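Local coordinates for protein DNA polymerase III, beta subunit (Thermotoga maritima, PDB 1VPK) that probably tethers DNA polymerases to DNA for processive replication, forming a ring-shaped head-to-tail homodimer around the duplex, at residues V283-S286 / K287-S291; F334-D337 / V338-I342. All blocks are in the same frame, centred on the assembly; numbering follows the deposited sequence.

Interaction 1 of 2, residues V283-S286 / K287-S291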
loop_
_atom_site.group_PDB
_atom_site.type_symbol
_atom_site.label_atom_id
_atom_site.label_comp_id
_atom_site.label_asym_id
_atom_site.label_seq_id
_atom_site.Cartn_x
_atom_site.Cartn_y
_atom_site.Cartn_z
ATOM N N VAL A 283 -19.444 1.611 -4.536
ATOM C CA VAL A 283 -19.369 3.051 -4.397
ATOM C C VAL A 283 -20.455 3.529 -3.407
ATOM O O VAL A 283 -20.196 4.400 -2.585
ATOM C CB VAL A 283 -19.490 3.762 -5.748
ATOM C CG1 VAL A 283 -19.663 5.302 -5.536
ATOM C CG2 VAL A 283 -18.278 3.482 -6.584
ATOM N N ILE A 284 -21.655 2.947 -3.489
ATOM C CA ILE A 284 -22.755 3.302 -2.589
ATOM C C ILE A 284 -22.805 2.392 -1.356
ATOM O O ILE A 284 -23.035 2.874 -0.265
ATOM C CB ILE A 284 -24.134 3.339 -3.315
ATOM C CG1 ILE A 284 -24.163 4.513 -4.295
ATOM C CG2 ILE A 284 -25.328 3.421 -2.290
ATOM C CD1 ILE A 284 -23.948 5.854 -3.724
ATOM N N ALA A 285 -22.549 1.095 -1.539
ATOM C CA ALA A 285 -22.632 0.151 -0.429
ATOM C C ALA A 285 -21.634 0.450 0.712
ATOM O O ALA A 285 -21.969 0.276 1.911
ATOM C CB ALA A 285 -22.488 -1.283 -0.931
ATOM N N SER A 286 -20.445 0.926 0.351
ATOM C CA SER A 286 -19.389 1.221 1.329
ATOM C C SER A 286 -19.713 2.397 2.204
ATOM O O SER A 286 -19.097 2.571 3.268
ATOM C CB SER A 286 -18.034 1.430 0.647
ATOM O OG SER A 286 -17.521 0.142 0.241
ATOM N N LYS A 287 -20.685 3.200 1.774
ATOM C CA LYS A 287 -21.126 4.326 2.560
ATOM C C LYS A 287 -21.878 3.933 3.835
ATOM O O LYS A 287 -21.869 4.691 4.793
ATOM C CB LYS A 287 -21.963 5.289 1.703
ATOM C CG LYS A 287 -21.134 6.138 0.759
ATOM C CD LYS A 287 -20.493 7.294 1.537
ATOM C CE LYS A 287 -19.200 7.783 0.907
ATOM N NZ LYS A 287 -18.323 8.379 1.934
ATOM N N GLY A 288 -22.517 2.774 3.870
ATOM C CA GLY A 288 -23.138 2.339 5.107
ATOM C C GLY A 288 -23.943 1.071 5.045
ATOM O O GLY A 288 -23.889 0.254 5.968
ATOM N N SER A 289 -24.700 0.885 3.967
ATOM C CA SER A 289 -25.587 -0.277 3.872
ATOM C C SER A 289 -24.805 -1.578 3.883
ATOM O O SER A 289 -25.279 -2.572 4.456
ATOM C CB SER A 289 -26.475 -0.189 2.642
ATOM O OG SER A 289 -25.780 -0.579 1.488
ATOM N N GLU A 290 -23.609 -1.570 3.286
ATOM C CA GLU A 290 -22.787 -2.803 3.125
ATOM C C GLU A 290 -23.627 -3.937 2.561
ATOM O O GLU A 290 -23.559 -5.104 3.009
ATOM C CB GLU A 290 -22.153 -3.227 4.459
ATOM C CG GLU A 290 -21.502 -2.104 5.245
ATOM C CD GLU A 290 -20.249 -1.513 4.604
ATOM O OE1 GLU A 290 -19.595 -2.214 3.818
ATOM O OE2 GLU A 290 -19.885 -0.352 4.918
ATOM N N SER A 291 -24.436 -3.592 1.566
ATOM C CA SER A 291 -25.430 -4.527 1.029
ATOM C C SER A 291 -25.605 -4.337 -0.454
ATOM O O SER A 291 -25.598 -3.220 -0.899
ATOM C CB SER A 291 -26.759 -4.255 1.708
ATOM O OG SER A 291 -27.831 -4.792 0.974
HETATM O O HOH W 1 -24.993 2.578 1.714
#
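With CG beside its own backbone N (chi1 -76°), Lys287 brings CG to 3.9 Å from Val283 O, at the end of helix 271-285, while its CB lies 3.3 Å from Ile284 O; the chain then bends at chi2. The backbone leaves this helix by a type I beta turn from Ala285 to Gly288, and Gly288 is the first residue to depart from helical backbone angles. Two amides grip the carbonyl of Ala285 from opposite faces of its plane: Gly288 N, 3.2 Å from Ala285 O, stands well above that plane, whereas Glu290 N, 2.8 Å from Ala285 O, is tilted from it by only 24°. Ile284 O likewise has two donors, Lys287 N and a water that also accepts from Ser289 N and so bridges helix end and loop. The far end of Lys287 turns to the subunit interface, where NZ hydrogen-bonds OD2 of Asp85 of the second subunit, and it makes a cation-pi contact with Tyr310 of its own chain. Ser289 OG accepts a weak bond from Ser291 N, and beside it the methyl group of Ala285 packs on the backbone, CB 3.7 Å from Ser291 O.

Interaction 2 of 2, residues F334-D337 / V338-I342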
loop_
_atom_site.group_PDB
_atom_site.type_symbol
_atom_site.label_atom_id
_atom_site.label_comp_id
_atom_site.label_asym_id
_atom_site.label_seq_id
_atom_site.Cartn_x
_atom_site.Cartn_y
_atom_site.Cartn_z
ATOM N N PHE A 334 -18.012 -9.903 0.578
ATOM C CA PHE A 334 -17.882 -11.361 0.652
ATOM C C PHE A 334 -17.966 -12.016 -0.722
ATOM O O PHE A 334 -17.334 -13.056 -0.948
ATOM C CB PHE A 334 -18.911 -11.974 1.579
ATOM C CG PHE A 334 -18.740 -11.641 3.022
ATOM C CD1 PHE A 334 -17.506 -11.347 3.581
ATOM C CD2 PHE A 334 -19.829 -11.717 3.859
ATOM C CE1 PHE A 334 -17.386 -11.075 4.959
ATOM C CE2 PHE A 334 -19.724 -11.469 5.197
ATOM C CZ PHE A 334 -18.491 -11.137 5.763
ATOM N N ILE A 335 -18.709 -11.416 -1.651
ATOM C CA ILE A 335 -18.832 -11.981 -2.987
ATOM C C ILE A 335 -17.555 -11.660 -3.704
ATOM O O ILE A 335 -16.997 -12.520 -4.400
ATOM C CB ILE A 335 -20.002 -11.374 -3.821
ATOM C CG1 ILE A 335 -21.363 -11.475 -3.122
ATOM C CG2 ILE A 335 -20.069 -12.032 -5.240
ATOM C CD1 ILE A 335 -21.807 -12.842 -2.879
ATOM N N GLU A 336 -17.104 -10.403 -3.593
ATOM C CA GLU A 336 -15.865 -10.015 -4.202
ATOM C C GLU A 336 -14.642 -10.856 -3.743
ATOM O O GLU A 336 -13.814 -11.212 -4.547
ATOM C CB GLU A 336 -15.604 -8.520 -3.981
ATOM C CG GLU A 336 -14.298 -8.027 -4.601
ATOM C CD GLU A 336 -14.271 -8.220 -6.113
ATOM O OE1 GLU A 336 -15.018 -7.472 -6.840
ATOM O OE2 GLU A 336 -13.510 -9.125 -6.578
ATOM N N ASP A 337 -14.519 -11.139 -2.455
ATOM C CA ASP A 337 -13.454 -12.026 -1.943
ATOM C C ASP A 337 -13.387 -13.356 -2.671
ATOM O O ASP A 337 -12.333 -13.788 -3.045
ATOM C CB ASP A 337 -13.712 -12.325 -0.473
ATOM C CG ASP A 337 -13.347 -11.186 0.443
ATOM O OD1 ASP A 337 -12.593 -10.270 0.046
ATOM O OD2 ASP A 337 -13.769 -11.239 1.612
ATOM N N VAL A 338 -14.531 -14.004 -2.871
ATOM C CA VAL A 338 -14.613 -15.260 -3.642
ATOM C C VAL A 338 -14.035 -15.125 -5.060
ATOM O O VAL A 338 -13.204 -15.930 -5.496
ATOM C CB VAL A 338 -16.099 -15.769 -3.684
ATOM C CG1 VAL A 338 -16.265 -16.835 -4.633
ATOM C CG2 VAL A 338 -16.600 -16.259 -2.283
ATOM N N LEU A 339 -14.436 -14.075 -5.771
ATOM C CA LEU A 339 -14.068 -13.916 -7.172
ATOM C C LEU A 339 -12.598 -13.746 -7.356
ATOM O O LEU A 339 -12.040 -14.278 -8.284
ATOM C CB LEU A 339 -14.801 -12.716 -7.815
ATOM C CG LEU A 339 -16.318 -12.788 -7.691
ATOM C CD1 LEU A 339 -16.982 -11.547 -8.306
ATOM C CD2 LEU A 339 -16.839 -14.125 -8.271
ATOM N N LYS A 340 -11.969 -13.021 -6.438
ATOM C CA LYS A 340 -10.523 -12.913 -6.376
ATOM C C LYS A 340 -9.830 -14.261 -6.392
ATOM O O LYS A 340 -8.707 -14.361 -6.883
ATOM C CB LYS A 340 -10.079 -12.198 -5.083
ATOM C CG LYS A 340 -10.570 -10.759 -4.922
ATOM C CD LYS A 340 -10.191 -10.165 -3.548
ATOM C CE LYS A 340 -10.827 -8.736 -3.318
ATOM N NZ LYS A 340 -11.409 -8.598 -1.915
ATOM N N HIS A 341 -10.444 -15.282 -5.790
ATOM C CA HIS A 341 -9.786 -16.567 -5.665
ATOM C C HIS A 341 -10.158 -17.606 -6.695
ATOM O O HIS A 341 -9.638 -18.714 -6.667
ATOM C CB HIS A 341 -10.066 -17.110 -4.270
ATOM C CG HIS A 341 -9.410 -16.310 -3.207
ATOM N ND1 HIS A 341 -10.012 -15.225 -2.622
ATOM C CD2 HIS A 341 -8.156 -16.357 -2.719
ATOM C CE1 HIS A 341 -9.176 -14.667 -1.769
ATOM N NE2 HIS A 341 -8.048 -15.350 -1.794
ATOM N N ILE A 342 -11.091 -17.266 -7.576
ATOM C CA ILE A 342 -11.449 -18.133 -8.689
ATOM C C ILE A 342 -10.653 -17.725 -9.902
ATOM O O ILE A 342 -10.468 -16.534 -10.182
ATOM C CB ILE A 342 -12.952 -18.064 -8.954
ATOM C CG1 ILE A 342 -13.701 -18.728 -7.784
ATOM C CG2 ILE A 342 -13.323 -18.719 -10.296
ATOM C CD1 ILE A 342 -15.185 -18.648 -7.858
#
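The last turns of helix 332-341, in the C-terminal domain of the subunit, are stitched by side chains as well as by backbone bonds. Asp337 and Lys340, three residues apart, lie side by side and point the same way, joined by a salt bridge of 2.8 Å between Lys340 NZ and Asp337 OD1, which the ammonium meets nearly along its C-O bond. The other carboxylate oxygen, OD2, pairs with Arg187, so the acid is shared between two positive groups, probably favouring its ionised form. On its way the lysine chain passes over Glu336: Lys340 CG is 3.3 Å from Glu336 O, and Lys340 CE rests on Glu336 CG at 3.8 Å. One turn beyond Asp337, the ring of His341 swings back along the helix, CG lying beside its own backbone N (chi1 -68°), and His341 ND1 donates to Asp337 O at 2.8 Å. The bond is fairly straight, 160° at the hydrogen, and the oxygen sits close to the ring plane. Shortening His341 to an alanine is likely to leave Asp337 O without this donor and Phe155 without its stacked ring. Along the buried face, Leu339 N bonds Ile335 O while Leu339 CG closes to 3.4 Å from the same oxygen. That face packs Ile335 and Leu339 on Leu278 of helix 271-285, and Ile335 and Val338 on Ile360 of strand 358-362, while Val338 and His341 meet Tyr370 of strand 368-372.

In the fold
Following the chain, helix 271-285 ends at interaction 1, whose turn closes a short loop into strand 292-296; interaction 2 comes later, after strand 326-330, and runs along the single helix 332-341, closing no loop. The two are in series, neither nested nor crossed, and both fall in the C-terminal domain. The centres of interactions 1 and 2 are 18 Å apart; the nearest atoms of interactions 1 and 2 are about 8 Å apart. The link between them is helix 271-285 itself, since helix 332-341 packs against an earlier part of it. Interaction 1 joins that helix to strand 300-307 and to the second subunit, whereas interaction 2 joins the later helix to the sheet holding strands 358-362 and 368-372 and contacts no other protein chain.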